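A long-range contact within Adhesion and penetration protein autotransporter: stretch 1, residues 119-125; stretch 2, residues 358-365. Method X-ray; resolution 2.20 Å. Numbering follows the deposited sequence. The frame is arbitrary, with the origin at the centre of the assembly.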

# COMPACT_ATOMS: atom_id res chain seq x y z
N PRO A 119 24.39 51.63 -45.36
CA PRO A 119 23.01 51.81 -45.81
C PRO A 119 22.01 51.93 -44.66
O PRO A 119 22.13 51.26 -43.63
CB PRO A 119 22.73 50.53 -46.60
CG PRO A 119 24.07 50.07 -47.05
CD PRO A 119 25.02 50.44 -45.95
N ARG A 120 21.03 52.81 -44.86
CA ARG A 120 19.90 52.97 -43.94
C ARG A 120 18.71 52.22 -44.54
O ARG A 120 18.47 52.31 -45.75
CB ARG A 120 19.58 54.46 -43.79
CG ARG A 120 18.47 54.81 -42.81
CD ARG A 120 18.10 56.28 -42.91
NE ARG A 120 17.33 56.73 -41.75
CZ ARG A 120 16.49 57.76 -41.76
NH1 ARG A 120 16.30 58.47 -42.87
NH2 ARG A 120 15.84 58.09 -40.65
N LEU A 121 18.00 51.47 -43.71
CA LEU A 121 16.85 50.68 -44.14
C LEU A 121 15.56 51.43 -43.85
O LEU A 121 15.54 52.34 -43.04
CB LEU A 121 16.85 49.34 -43.41
CG LEU A 121 18.15 48.55 -43.56
CD1 LEU A 121 18.10 47.26 -42.74
CD2 LEU A 121 18.41 48.25 -45.02
N HIS A 122 14.47 51.05 -44.52
CA HIS A 122 13.23 51.80 -44.38
C HIS A 122 12.44 51.42 -43.13
O HIS A 122 11.55 52.16 -42.72
CB HIS A 122 12.37 51.72 -45.66
CG HIS A 122 11.53 50.48 -45.77
ND1 HIS A 122 12.06 49.21 -45.72
CD2 HIS A 122 10.20 50.33 -45.98
CE1 HIS A 122 11.09 48.33 -45.86
NE2 HIS A 122 9.95 48.98 -46.02
N LYS A 123 12.78 50.29 -42.52
CA LYS A 123 12.12 49.84 -41.29
C LYS A 123 13.12 49.38 -40.23
O LYS A 123 14.20 48.92 -40.57
CB LYS A 123 11.17 48.69 -41.59
CG LYS A 123 9.94 49.07 -42.40
CD LYS A 123 8.93 49.84 -41.59
CE LYS A 123 7.68 50.11 -42.42
NZ LYS A 123 6.60 50.76 -41.62
N PHE A 124 12.75 49.51 -38.95
CA PHE A 124 13.53 48.89 -37.88
C PHE A 124 13.50 47.38 -38.07
O PHE A 124 12.44 46.81 -38.33
CB PHE A 124 12.94 49.20 -36.50
CG PHE A 124 13.11 50.62 -36.05
CD1 PHE A 124 13.88 51.51 -36.77
CD2 PHE A 124 12.52 51.06 -34.87
CE1 PHE A 124 14.04 52.82 -36.34
CE2 PHE A 124 12.68 52.37 -34.43
CZ PHE A 124 13.43 53.25 -35.16
N VAL A 125 14.66 46.73 -37.96
CA VAL A 125 14.72 45.28 -38.10
C VAL A 125 14.34 44.59 -36.80
O VAL A 125 14.90 44.89 -35.75
CB VAL A 125 16.13 44.80 -38.55
CG1 VAL A 125 16.21 43.27 -38.53
CG2 VAL A 125 16.47 45.36 -39.93
N GLN A 358 6.44 59.42 -41.57
CA GLN A 358 7.80 59.67 -41.22
C GLN A 358 8.83 59.11 -42.22
O GLN A 358 9.98 59.38 -42.14
CB GLN A 358 8.01 59.13 -39.82
CG GLN A 358 8.62 60.08 -38.85
CD GLN A 358 8.72 59.56 -37.44
OE1 GLN A 358 7.90 58.82 -37.00
NE2 GLN A 358 9.71 59.96 -36.77
N GLY A 359 8.37 58.33 -43.17
CA GLY A 359 9.25 57.67 -44.08
C GLY A 359 10.17 56.70 -43.39
O GLY A 359 9.72 55.77 -42.80
N ALA A 360 11.46 56.96 -43.46
CA ALA A 360 12.43 56.06 -42.81
C ALA A 360 12.74 56.49 -41.38
O ALA A 360 13.49 55.82 -40.66
CB ALA A 360 13.71 55.97 -43.63
N GLY A 361 12.18 57.62 -40.97
CA GLY A 361 12.32 58.07 -39.60
C GLY A 361 11.48 57.19 -38.69
O GLY A 361 10.39 56.75 -39.08
N GLY A 362 11.99 56.91 -37.50
CA GLY A 362 11.29 56.10 -36.52
C GLY A 362 11.04 56.84 -35.22
O GLY A 362 11.32 58.04 -35.12
N LEU A 363 10.51 56.13 -34.23
CA LEU A 363 10.21 56.72 -32.93
C LEU A 363 10.87 55.98 -31.76
O LEU A 363 10.74 54.77 -31.62
CB LEU A 363 8.70 56.73 -32.69
CG LEU A 363 7.78 57.51 -33.64
CD1 LEU A 363 6.36 57.01 -33.45
CD2 LEU A 363 7.88 59.00 -33.36
N TYR A 364 11.57 56.73 -30.92
CA TYR A 364 12.11 56.20 -29.67
C TYR A 364 11.36 56.82 -28.50
O TYR A 364 11.17 58.04 -28.45
CB TYR A 364 13.60 56.51 -29.54
CG TYR A 364 14.48 55.66 -30.43
CD1 TYR A 364 14.52 55.85 -31.80
CD2 TYR A 364 15.28 54.66 -29.89
CE1 TYR A 364 15.32 55.07 -32.62
CE2 TYR A 364 16.09 53.88 -30.69
CZ TYR A 364 16.10 54.08 -32.06
OH TYR A 364 16.91 53.31 -32.86
N PHE A 365 10.92 55.98 -27.56
CA PHE A 365 10.27 56.49 -26.36
C PHE A 365 11.05 56.07 -25.11
O PHE A 365 11.31 54.89 -24.90
CB PHE A 365 8.81 56.03 -26.28
CG PHE A 365 7.92 56.64 -27.33
CD1 PHE A 365 7.35 57.90 -27.14
CD2 PHE A 365 7.64 55.96 -28.51
CE1 PHE A 365 6.52 58.46 -28.10
CE2 PHE A 365 6.82 56.53 -29.48
CZ PHE A 365 6.25 57.78 -29.27
O HOH W 1 9.09 53.24 -43.31

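How does R120 meet the turn without hydrogen bonding to it? Its CA-to-CB bond points toward the other stretch, and chi1, chi2 and chi3 are all t, so the chain is extended and carries the guanidinium out to A360 and G361. A360 O lies over one face of that group, 3.3 Å from R120 NH2. N-H bonds lie in the guanidinium plane, so a carbonyl over the face is poorly placed to accept one, and the angle is indeed too poor for a hydrogen bond. Both NH1 and NH2 are satisfied elsewhere in the structure. The same extension leaves R120 NH1 3.7 Å from A360 CB, a packing contact.

What holds the turn that A360 occupies? Q358 to G361 form a type II' beta turn, closed by G361 N donating to Q358 O at 3.1 Å. G359 has a phi of 63°, a value that favours glycine. A360 points its methyl toward the first stretch, where A360 CB lies 4.1 Å from L121 O. The Q358 side chain, with chi1 between wells at -128°, makes a weak hydrogen bond from NE2 to G362 O, 3.0 Å away.

How are the backbones linked if no hydrogen bond crosses directly? A water donates to both H122 O, at 2.8 Å, and G359 O, at 2.7 Å. Two carbonyl oxygens cannot hydrogen-bond to each other, since neither carries a hydrogen; the water bridges them by donating a hydrogen bond to each.

Why does F124 fit here? Its CA-to-CB bond points sideways, but with chi1 m the ring comes nearer the second stretch. F124 CZ lies 3.8 Å from G362 CA, and an ideal CB on G362 would be 2.3 Å from F124 CZ, a clash; glycine leaves that space to the ring. Y364, also m, brings its CE1 to 3.7 Å from F124 CZ, with the ring planes oblique at 61°.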